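Local coordinates for protein putative oxidoreductase molybdopterin-binding subunit (Sulfolobus tokodaii, PDB 4ZOH) that probably serves as the molybdopterin-binding subunit of an aldehyde oxidase/xanthine dehydrogenase-type oxidoreductase, carrying its active-site pterin cytosine dinucleotide cofactor, at residues 70-75 with 120-125; 178-183 with 205-210; 592-597 with 668-673. All coordinates share one frame; numbering follows the deposited sequence.

Contact 1: residues 70-75 with 120-125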
loop_
_atom_site.group_PDB
_atom_site.type_symbol
_atom_site.label_atom_id
_atom_site.label_comp_id
_atom_site.label_asym_id
_atom_site.label_seq_id
_atom_site.Cartn_x
_atom_site.Cartn_y
_atom_site.Cartn_z
ATOM N N THR A 70 25.221 -3.208 -22.196
ATOM C CA THR A 70 25.637 -1.791 -22.542
ATOM C C THR A 70 26.250 -1.647 -23.931
ATOM O O THR A 70 25.733 -0.891 -24.729
ATOM C CB THR A 70 26.628 -1.230 -21.530
ATOM O OG1 THR A 70 27.696 -2.157 -21.402
ATOM C CG2 THR A 70 25.996 -1.074 -20.175
ATOM N N LYS A 71 27.311 -2.412 -24.235
ATOM C CA LYS A 71 27.928 -2.490 -25.614
ATOM C C LYS A 71 27.576 -3.719 -26.428
ATOM O O LYS A 71 27.596 -3.679 -27.688
ATOM C CB LYS A 71 29.448 -2.528 -25.559
ATOM C CG LYS A 71 30.097 -2.105 -24.277
ATOM C CD LYS A 71 30.459 -0.646 -24.335
ATOM C CE LYS A 71 31.588 -0.395 -23.345
ATOM N NZ LYS A 71 31.517 1.043 -22.986
ATOM N N GLU A 72 27.295 -4.831 -25.729
ATOM C CA GLU A 72 27.158 -6.100 -26.419
ATOM C C GLU A 72 26.051 -6.977 -25.796
ATOM O O GLU A 72 26.148 -7.377 -24.612
ATOM C CB GLU A 72 28.506 -6.829 -26.417
ATOM C CG GLU A 72 28.618 -8.018 -27.411
ATOM C CD GLU A 72 29.974 -8.732 -27.269
ATOM O OE1 GLU A 72 30.966 -8.063 -26.876
ATOM O OE2 GLU A 72 30.058 -9.970 -27.502
ATOM N N THR A 73 25.038 -7.261 -26.615
ATOM C CA THR A 73 23.964 -8.154 -26.239
ATOM C C THR A 73 24.218 -9.589 -26.725
ATOM O O THR A 73 24.571 -9.770 -27.901
ATOM C CB THR A 73 22.597 -7.656 -26.725
ATOM O OG1 THR A 73 21.593 -8.589 -26.274
ATOM C CG2 THR A 73 22.533 -7.520 -28.219
ATOM N N THR A 74 23.973 -10.568 -25.833
ATOM C CA THR A 74 24.231 -11.973 -26.026
ATOM C C THR A 74 23.057 -12.977 -26.160
ATOM O O THR A 74 23.327 -14.198 -26.173
ATOM C CB THR A 74 25.159 -12.493 -24.961
ATOM O OG1 THR A 74 24.661 -12.104 -23.675
ATOM C CG2 THR A 74 26.593 -11.911 -25.146
ATOM N N TYR A 75 21.802 -12.500 -26.289
ATOM C CA TYR A 75 20.627 -13.379 -26.531
ATOM C C TYR A 75 19.436 -12.553 -26.873
ATOM O O TYR A 75 19.261 -11.461 -26.301
ATOM C CB TYR A 75 20.324 -14.318 -25.309
ATOM C CG TYR A 75 20.058 -13.678 -23.965
ATOM C CD1 TYR A 75 18.739 -13.510 -23.495
ATOM C CD2 TYR A 75 21.102 -13.199 -23.158
ATOM C CE1 TYR A 75 18.479 -12.937 -22.260
ATOM C CE2 TYR A 75 20.849 -12.617 -21.926
ATOM C CZ TYR A 75 19.506 -12.502 -21.471
ATOM O OH TYR A 75 19.227 -11.946 -20.222
ATOM N N LYS A 120 32.729 -17.054 -30.130
ATOM C CA LYS A 120 32.551 -16.769 -28.701
ATOM C C LYS A 120 31.153 -16.219 -28.449
ATOM O O LYS A 120 30.626 -15.420 -29.242
ATOM C CB LYS A 120 33.551 -15.753 -28.176
ATOM C CG LYS A 120 34.993 -16.112 -28.382
ATOM C CD LYS A 120 35.521 -16.973 -27.265
ATOM C CE LYS A 120 36.923 -17.422 -27.632
ATOM N NZ LYS A 120 37.262 -18.551 -26.728
ATOM N N VAL A 121 30.502 -16.669 -27.382
ATOM C CA VAL A 121 29.119 -16.172 -27.097
ATOM C C VAL A 121 29.144 -14.666 -26.724
ATOM O O VAL A 121 28.283 -13.865 -27.129
ATOM C CB VAL A 121 28.419 -17.011 -26.004
ATOM C CG1 VAL A 121 27.071 -16.365 -25.632
ATOM C CG2 VAL A 121 28.180 -18.419 -26.564
ATOM N N HIS A 122 30.126 -14.306 -25.949
ATOM C CA HIS A 122 30.457 -12.900 -25.746
ATOM C C HIS A 122 31.942 -12.646 -26.149
ATOM O O HIS A 122 32.808 -13.439 -25.756
ATOM C CB HIS A 122 30.301 -12.504 -24.263
ATOM C CG HIS A 122 30.374 -11.013 -24.018
ATOM N ND1 HIS A 122 31.536 -10.377 -23.632
ATOM C CD2 HIS A 122 29.422 -10.043 -24.092
ATOM C CE1 HIS A 122 31.298 -9.083 -23.491
ATOM N NE2 HIS A 122 30.024 -8.851 -23.749
ATOM N N SER A 123 32.200 -11.501 -26.813
ATOM C CA SER A 123 33.603 -10.939 -27.068
ATOM C C SER A 123 34.608 -11.205 -26.012
ATOM O O SER A 123 35.673 -11.682 -26.308
ATOM C CB SER A 123 33.619 -9.419 -27.285
ATOM O OG SER A 123 33.026 -9.214 -28.513
ATOM N N GLY A 124 34.299 -10.877 -24.783
ATOM C CA GLY A 124 35.303 -11.042 -23.758
ATOM C C GLY A 124 35.461 -12.359 -23.029
ATOM O O GLY A 124 36.138 -12.353 -22.015
ATOM N N LEU A 125 34.870 -13.484 -23.487
ATOM C CA LEU A 125 35.169 -14.826 -22.856
ATOM C C LEU A 125 36.463 -15.462 -23.350
ATOM O O LEU A 125 36.673 -15.543 -24.552
ATOM C CB LEU A 125 34.037 -15.853 -23.122
ATOM C CG LEU A 125 32.627 -15.653 -22.562
ATOM C CD1 LEU A 125 31.632 -16.469 -23.390
ATOM C CD2 LEU A 125 32.620 -16.039 -21.084
#
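E72 reaches across to S123 and H122 with a fully extended side chain, its CG anti to the backbone N (chi1 -165°), so that the carboxylate arrives where the 120-125 loop begins to turn. OE2 accepts from S123 N at 2.7 Å through its syn lone pair, in a nearly straight bond (170°). OE1 accepts a weak hydrogen bond from S123 OG at 2.9 Å. One carboxylate thus receives both a backbone and a hydroxyl donor of S123, while H43 supplies OE2 with a further hydrogen bond. The carboxylate also lies flat over one face of the H122 ring, the two planes only 3° apart, with OE1 offset toward the rim. This is a stack of flat groups, not a bond to the ring nitrogen; the hydrogen bond of H122 NE2 goes to D65. The other ring nitrogen, ND1, accepts from G124 N at 3.0 Å, which leaves the imidazole tied at two points. Two residues further on, T74 adds its methyl: CG2 meets the ring at its edge, in plane, 3.6 Å from H122 CD2, and lies 3.3 Å from V121 O. N324 bonds through ND2 to T74 O and V121 O together. A type I beta turn, H122 to L125, is thus fastened by a strand-borne carboxylate to strand 72-73, an outer strand of the three-stranded sheet in the a/b hammerhead region.

Contact 2: residues 178-183 with 205-210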
loop_
_atom_site.group_PDB
_atom_site.type_symbol
_atom_site.label_atom_id
_atom_site.label_comp_id
_atom_site.label_asym_id
_atom_site.label_seq_id
_atom_site.Cartn_x
_atom_site.Cartn_y
_atom_site.Cartn_z
ATOM N N LYS A 178 16.179 4.383 2.656
ATOM C CA LYS A 178 15.896 2.963 2.594
ATOM C C LYS A 178 15.154 2.573 1.290
ATOM O O LYS A 178 14.158 3.218 0.887
ATOM C CB LYS A 178 15.106 2.675 3.830
ATOM C CG LYS A 178 14.564 1.309 3.927
ATOM C CD LYS A 178 13.758 1.383 5.213
ATOM C CE LYS A 178 12.964 0.137 5.451
ATOM N NZ LYS A 178 12.383 0.321 6.819
ATOM N N LEU A 179 15.630 1.509 0.667
ATOM C CA LEU A 179 14.925 0.884 -0.449
ATOM C C LEU A 179 13.939 -0.150 0.070
ATOM O O LEU A 179 14.330 -1.079 0.750
ATOM C CB LEU A 179 15.880 0.146 -1.387
ATOM C CG LEU A 179 15.325 -0.509 -2.673
ATOM C CD1 LEU A 179 14.503 0.415 -3.517
ATOM C CD2 LEU A 179 16.471 -1.144 -3.451
ATOM N N THR A 180 12.664 0.010 -0.265
ATOM C CA THR A 180 11.708 -1.138 -0.055
ATOM C C THR A 180 11.429 -1.759 -1.418
ATOM O O THR A 180 11.152 -1.013 -2.344
ATOM C CB THR A 180 10.426 -0.678 0.648
ATOM O OG1 THR A 180 10.795 -0.129 1.918
ATOM C CG2 THR A 180 9.491 -1.828 0.873
ATOM N N PHE A 181 11.586 -3.083 -1.537
ATOM C CA PHE A 181 11.499 -3.821 -2.832
ATOM C C PHE A 181 10.536 -5.004 -2.711
ATOM O O PHE A 181 10.824 -5.937 -1.915
ATOM C CB PHE A 181 12.899 -4.428 -3.191
ATOM C CG PHE A 181 13.070 -4.715 -4.683
ATOM C CD1 PHE A 181 13.415 -3.712 -5.572
ATOM C CD2 PHE A 181 12.909 -5.998 -5.196
ATOM C CE1 PHE A 181 13.557 -3.971 -6.954
ATOM C CE2 PHE A 181 13.079 -6.270 -6.555
ATOM C CZ PHE A 181 13.411 -5.259 -7.440
ATOM N N TYR A 182 9.406 -4.980 -3.452
ATOM C CA TYR A 182 8.462 -6.120 -3.448
ATOM C C TYR A 182 8.756 -6.907 -4.709
ATOM O O TYR A 182 8.950 -6.308 -5.745
ATOM C CB TYR A 182 7.011 -5.690 -3.512
ATOM C CG TYR A 182 6.517 -4.760 -2.427
ATOM C CD1 TYR A 182 5.694 -5.252 -1.385
ATOM C CD2 TYR A 182 6.825 -3.395 -2.461
ATOM C CE1 TYR A 182 5.169 -4.390 -0.441
ATOM C CE2 TYR A 182 6.316 -2.534 -1.500
ATOM C CZ TYR A 182 5.507 -3.051 -0.511
ATOM O OH TYR A 182 5.065 -2.204 0.428
ATOM N N SER A 183 8.735 -8.221 -4.640
ATOM C CA SER A 183 9.052 -8.955 -5.825
ATOM C C SER A 183 8.393 -10.314 -5.794
ATOM O O SER A 183 8.300 -10.967 -4.705
ATOM C CB SER A 183 10.594 -9.143 -5.962
ATOM O OG SER A 183 10.940 -9.791 -7.203
ATOM N N ARG A 205 14.782 -3.276 2.632
ATOM C CA ARG A 205 13.733 -4.218 3.060
ATOM C C ARG A 205 13.162 -4.898 1.792
ATOM O O ARG A 205 12.806 -4.203 0.827
ATOM C CB ARG A 205 12.607 -3.422 3.717
ATOM C CG ARG A 205 11.419 -4.305 4.140
ATOM C CD ARG A 205 10.301 -3.432 4.671
ATOM N NE ARG A 205 9.362 -4.165 5.511
ATOM C CZ ARG A 205 8.440 -3.565 6.281
ATOM N NH1 ARG A 205 8.349 -2.246 6.294
ATOM N NH2 ARG A 205 7.625 -4.274 7.055
ATOM N N VAL A 206 13.040 -6.222 1.808
ATOM C CA VAL A 206 12.431 -6.963 0.733
ATOM C C VAL A 206 11.106 -7.614 1.255
ATOM O O VAL A 206 11.027 -8.107 2.367
ATOM C CB VAL A 206 13.379 -7.986 0.051
ATOM C CG1 VAL A 206 12.632 -8.733 -1.028
ATOM C CG2 VAL A 206 14.505 -7.206 -0.722
ATOM N N ILE A 207 10.088 -7.583 0.417
ATOM C CA ILE A 207 8.792 -8.192 0.718
ATOM C C ILE A 207 8.475 -9.140 -0.423
ATOM O O ILE A 207 8.369 -8.711 -1.569
ATOM C CB ILE A 207 7.691 -7.126 0.901
ATOM C CG1 ILE A 207 8.005 -6.304 2.165
ATOM C CG2 ILE A 207 6.293 -7.793 0.996
ATOM C CD1 ILE A 207 7.116 -5.103 2.395
ATOM N N GLN A 208 8.363 -10.433 -0.081
ATOM C CA GLN A 208 7.739 -11.404 -0.963
ATOM C C GLN A 208 6.251 -11.440 -0.627
ATOM O O GLN A 208 5.884 -11.954 0.423
ATOM C CB GLN A 208 8.347 -12.763 -0.746
ATOM C CG GLN A 208 7.700 -13.925 -1.503
ATOM C CD GLN A 208 8.144 -15.280 -0.881
ATOM O OE1 GLN A 208 8.247 -15.395 0.331
ATOM N NE2 GLN A 208 8.537 -16.231 -1.726
ATOM N N PRO A 209 5.401 -10.894 -1.496
ATOM C CA PRO A 209 3.910 -10.885 -1.250
ATOM C C PRO A 209 3.425 -12.279 -1.752
ATOM O O PRO A 209 4.297 -13.194 -1.927
ATOM C CB PRO A 209 3.423 -9.762 -2.183
ATOM C CG PRO A 209 4.347 -9.886 -3.371
ATOM C CD PRO A 209 5.730 -10.247 -2.790
ATOM N N ASP A 210 2.142 -12.454 -2.041
ATOM C CA ASP A 210 1.741 -13.743 -2.642
ATOM C C ASP A 210 2.475 -13.918 -3.966
ATOM O O ASP A 210 2.552 -12.988 -4.753
ATOM C CB ASP A 210 0.175 -13.832 -2.834
ATOM C CG ASP A 210 -0.550 -13.741 -1.499
ATOM O OD1 ASP A 210 -0.208 -14.564 -0.611
ATOM O OD2 ASP A 210 -1.350 -12.802 -1.265
HETATM O O HOH W 1 9.625 -0.116 4.393
#
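R205 and I207 pair with T180 and Y182 in neighbouring parallel strands, the two ends of a beta-alpha-beta crossover whose helix, 188-199, packs against the face bearing F181 and V206. R205 straddles T180 in the parallel manner: its N donates to L179 O at 2.9 Å, and its O accepts from F181 N, also at 2.9 Å. I207 repeats the pattern around Y182, bonding to F181 O and S183 N. On the face shared by T180, R205, Y182 and I207, the Y182 side chain runs alongside that of I207, both pointing the same way. I207 CG2 lies 3.5 Å from Y182 CD1, and CD1 of the isoleucine follows the ring outward to reach CE1 at 3.5 Å. That reach comes from a chain extended about CB-CG1 (chi2 173°), which brings two methyls of I207 against the ring, CD1 coming to it obliquely. The R205 shaft, equally extended, stands beside T180, with CB 4.0 Å from K178 CE. Its guanidinium makes a salt bridge through NH2 to D471, and R205 also packs on R468 of the second subunit. A water lies in the guanidinium plane at its edge, accepting from R205 NH1 at 3.1 Å and hydrogen-bonded to T180 OG1 at 2.7 Å.

Contact 3: residues 592-597 with 668-673. With MCN (pterin cytosine dinucleotide), chain D.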
loop_
_atom_site.group_PDB
_atom_site.type_symbol
_atom_site.label_atom_id
_atom_site.label_comp_id
_atom_site.label_asym_id
_atom_site.label_seq_id
_atom_site.Cartn_x
_atom_site.Cartn_y
_atom_site.Cartn_z
ATOM N N ASP A 592 5.998 -43.479 -3.215
ATOM C CA ASP A 592 7.147 -42.674 -2.760
ATOM C C ASP A 592 7.558 -42.954 -1.326
ATOM O O ASP A 592 6.724 -43.240 -0.442
ATOM C CB ASP A 592 6.817 -41.170 -2.861
ATOM C CG ASP A 592 6.609 -40.679 -4.311
ATOM O OD1 ASP A 592 7.216 -41.190 -5.264
ATOM O OD2 ASP A 592 5.766 -39.758 -4.513
ATOM N N ASP A 593 8.838 -42.811 -1.034
ATOM C CA ASP A 593 9.191 -42.810 0.375
ATOM C C ASP A 593 9.883 -41.484 0.655
ATOM O O ASP A 593 11.029 -41.269 0.240
ATOM C CB ASP A 593 10.065 -44.014 0.761
ATOM C CG ASP A 593 10.476 -44.010 2.250
ATOM O OD1 ASP A 593 10.204 -43.008 2.974
ATOM O OD2 ASP A 593 11.105 -44.995 2.730
ATOM N N VAL A 594 9.173 -40.608 1.355
ATOM C CA VAL A 594 9.677 -39.264 1.639
ATOM C C VAL A 594 9.866 -39.030 3.111
ATOM O O VAL A 594 9.818 -37.869 3.605
ATOM C CB VAL A 594 8.825 -38.125 0.965
ATOM C CG1 VAL A 594 9.052 -38.115 -0.541
ATOM C CG2 VAL A 594 7.326 -38.217 1.321
ATOM N N GLY A 595 10.153 -40.120 3.832
ATOM C CA GLY A 595 10.305 -40.011 5.283
ATOM C C GLY A 595 8.950 -39.751 5.940
ATOM O O GLY A 595 7.891 -40.012 5.318
ATOM N N THR A 596 8.961 -39.258 7.193
ATOM C CA THR A 596 7.721 -38.759 7.824
ATOM C C THR A 596 6.935 -37.826 6.886
ATOM O O THR A 596 7.520 -36.850 6.366
ATOM C CB THR A 596 8.028 -38.056 9.132
ATOM O OG1 THR A 596 9.031 -38.814 9.807
ATOM C CG2 THR A 596 6.739 -37.902 10.041
ATOM N N VAL A 597 5.654 -38.151 6.634
ATOM C CA VAL A 597 4.786 -37.281 5.871
ATOM C C VAL A 597 4.079 -36.359 6.858
ATOM O O VAL A 597 3.306 -36.803 7.715
ATOM C CB VAL A 597 3.823 -38.044 4.946
ATOM C CG1 VAL A 597 2.950 -37.079 4.140
ATOM C CG2 VAL A 597 4.601 -38.920 3.966
ATOM N N LYS A 668 11.625 -35.903 4.395
ATOM C CA LYS A 668 12.441 -35.598 3.254
ATOM C C LYS A 668 11.530 -34.818 2.307
ATOM O O LYS A 668 10.285 -34.893 2.437
ATOM C CB LYS A 668 12.935 -36.902 2.542
ATOM C CG LYS A 668 13.507 -37.908 3.560
ATOM C CD LYS A 668 14.188 -39.120 2.900
ATOM C CE LYS A 668 14.836 -40.071 3.937
ATOM N NZ LYS A 668 15.660 -41.051 3.126
ATOM N N GLY A 669 12.138 -34.145 1.314
ATOM C CA GLY A 669 11.378 -33.379 0.374
ATOM C C GLY A 669 10.694 -34.141 -0.717
ATOM O O GLY A 669 11.254 -35.113 -1.294
ATOM N N ILE A 670 9.503 -33.663 -1.073
ATOM C CA ILE A 670 8.769 -34.198 -2.195
ATOM C C ILE A 670 8.463 -33.131 -3.261
ATOM O O ILE A 670 7.909 -33.442 -4.362
ATOM C CB ILE A 670 7.399 -34.784 -1.671
ATOM C CG1 ILE A 670 6.781 -35.741 -2.730
ATOM C CG2 ILE A 670 6.400 -33.622 -1.364
ATOM C CD1 ILE A 670 5.685 -36.690 -2.237
ATOM N N GLY A 671 8.789 -31.856 -2.983
ATOM C CA GLY A 671 8.391 -30.772 -3.964
ATOM C C GLY A 671 8.780 -31.085 -5.381
ATOM O O GLY A 671 8.055 -30.717 -6.344
ATOM N N GLU A 672 9.915 -31.779 -5.529
ATOM C CA GLU A 672 10.467 -32.044 -6.880
ATOM C C GLU A 672 10.347 -33.448 -7.475
ATOM O O GLU A 672 10.403 -33.574 -8.670
ATOM C CB GLU A 672 11.936 -31.482 -7.006
ATOM C CG GLU A 672 11.958 -29.965 -6.840
ATOM C CD GLU A 672 13.355 -29.370 -6.584
ATOM O OE1 GLU A 672 13.919 -29.570 -5.492
ATOM O OE2 GLU A 672 13.914 -28.751 -7.524
ATOM N N ALA A 673 10.187 -34.460 -6.599
ATOM C CA ALA A 673 10.097 -35.933 -6.878
ATOM C C ALA A 673 9.158 -36.313 -8.027
ATOM O O ALA A 673 9.551 -37.020 -8.985
ATOM C CB ALA A 673 9.721 -36.637 -5.554
HETATM N N1 MCN D . 5.367 -32.441 2.601
HETATM C C2 MCN D . 4.979 -33.238 3.666
HETATM N N3 MCN D . 5.765 -34.267 4.113
HETATM C C4 MCN D . 6.969 -34.505 3.461
HETATM C C5 MCN D . 7.372 -33.714 2.386
HETATM C C6 MCN D . 6.576 -32.649 1.961
HETATM O O2 MCN D . 3.920 -33.066 4.278
HETATM N N4 MCN D . 7.712 -35.497 3.903
HETATM C "C1'" MCN D . 4.472 -31.349 2.213
HETATM C C2D MCN D . 4.879 -30.069 2.947
HETATM O "O2'" MCN D . 4.178 -29.877 4.138
HETATM C "C3'" MCN D . 4.433 -28.992 1.994
HETATM C C4D MCN D . 4.931 -29.574 0.737
HETATM O O4D MCN D . 4.627 -31.032 0.850
HETATM O "O3'" MCN D . 3.057 -28.836 1.938
HETATM C "C5'" MCN D . 6.365 -29.142 0.974
HETATM O "O5'" MCN D . 7.196 -29.750 0.166
HETATM P PA MCN D . 8.808 -29.718 0.365
HETATM O O1A MCN D . 9.362 -29.292 1.633
HETATM O O2A MCN D . 9.089 -31.083 -0.196
HETATM O O3A MCN D . 9.099 -28.652 -0.911
HETATM P PB MCN D . 9.049 -27.053 -0.702
HETATM O O1B MCN D . 10.435 -26.611 -0.259
HETATM O O2B MCN D . 7.944 -26.545 0.116
HETATM O O3B MCN D . 8.758 -26.647 -2.148
HETATM C C10 MCN D . 9.789 -26.381 -3.138
HETATM C "C9'" MCN D . 9.501 -27.125 -4.419
HETATM C "C8'" MCN D . 10.329 -26.703 -5.513
HETATM S "S8'" MCN D . 12.079 -26.719 -5.350
HETATM C "C7'" MCN D . 9.820 -26.398 -6.739
HETATM S "S7'" MCN D . 10.839 -26.013 -8.152
HETATM C "C6'" MCN D . 8.404 -26.496 -7.034
HETATM C C7 MCN D . 7.688 -27.387 -5.964
HETATM O "O9'" MCN D . 8.118 -26.929 -4.698
HETATM N "N5'" MCN D . 7.758 -25.197 -7.210
HETATM C C4A MCN D . 6.399 -24.961 -6.919
HETATM N "N8'" MCN D . 6.205 -27.220 -6.065
HETATM C C4B MCN D . 5.628 -26.022 -6.365
HETATM N "N1'" MCN D . 4.324 -25.892 -6.108
HETATM C "C2'" MCN D . 3.735 -24.719 -6.329
HETATM N "N2'" MCN D . 2.454 -24.616 -6.046
HETATM N "N3'" MCN D . 4.428 -23.595 -6.888
HETATM C "C4'" MCN D . 5.799 -23.712 -7.215
HETATM O "O4'" MCN D . 6.417 -22.731 -7.722
HETATM O O HOH W 2 12.945 -42.228 2.487
#
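V594 and K668 are joined by a single backbone bond, K668 N to V594 O at 2.8 Å, with the donor well above the carbonyl plane. The cofactor completes the seam. Its cytosine amino group N4 donates to T596 O at 2.8 Å, also to K668 O, and weakly to V594 O, so that three backbone carbonyls surround it. An amino group is what such a ring of acceptors suits, consistent with recognition of the cytosine base. I670 gives the instructive side chain. Its CB lies 3.9 Å from V594 CG1, and CG1 rests on the same methyl. With CG1 anti to the backbone N (chi1 -163°), the CG2 branch falls between the N and the carbonyl carbon and turns to the ligand, 3.5 Å from MCN C6 of the base; CD1, at the tip, comes to 3.8 Å from D592 OD2, an oxygen already hydrogen-bonded to W653. The I670 backbone serves the cofactor as well: I670 N at 2.8 Å and G671 N at 2.9 Å both donate to phosphate oxygen MCN O2A. Further along, the E672 carboxylate approaches the pterin end, its CD 3.2 Å from MCN S8', and is held by a salt bridge to R336 and hydrogen bonds with G333 and S484. Without that carboxylate, an alanine here would probably leave R336 lacking its mate and open a gap beside the dithiolene sulfur. The two segments meet where strand 583-593 ends and just before helix 673-688 begins, with I670 touching W653 of strand 651-655 and Q606 of helix 600-619.

Overall arrangement
Contacts 1, 2 and 3 follow one another along the chain without overlap. None touches another: centres lie about 32 Å apart for contacts 1 and 2, about 31 Å for 2 and 3, and about 42 Å for 1 and 3, which fall on opposite sides of the chain's centre. Each involves a different sheet: contact 1 a loop on the three-stranded sheet, contact 2 the edge of the seven-stranded mixed sheet, contact 3 a loop and the end of strand 583-593 in a four-stranded sheet. Contact 1 joins a hammerhead strand to the loop before strand 129-138, and contact 2 meets the second subunit through K178 and R205. Of these local ties, only contact 3 grips the cofactor directly.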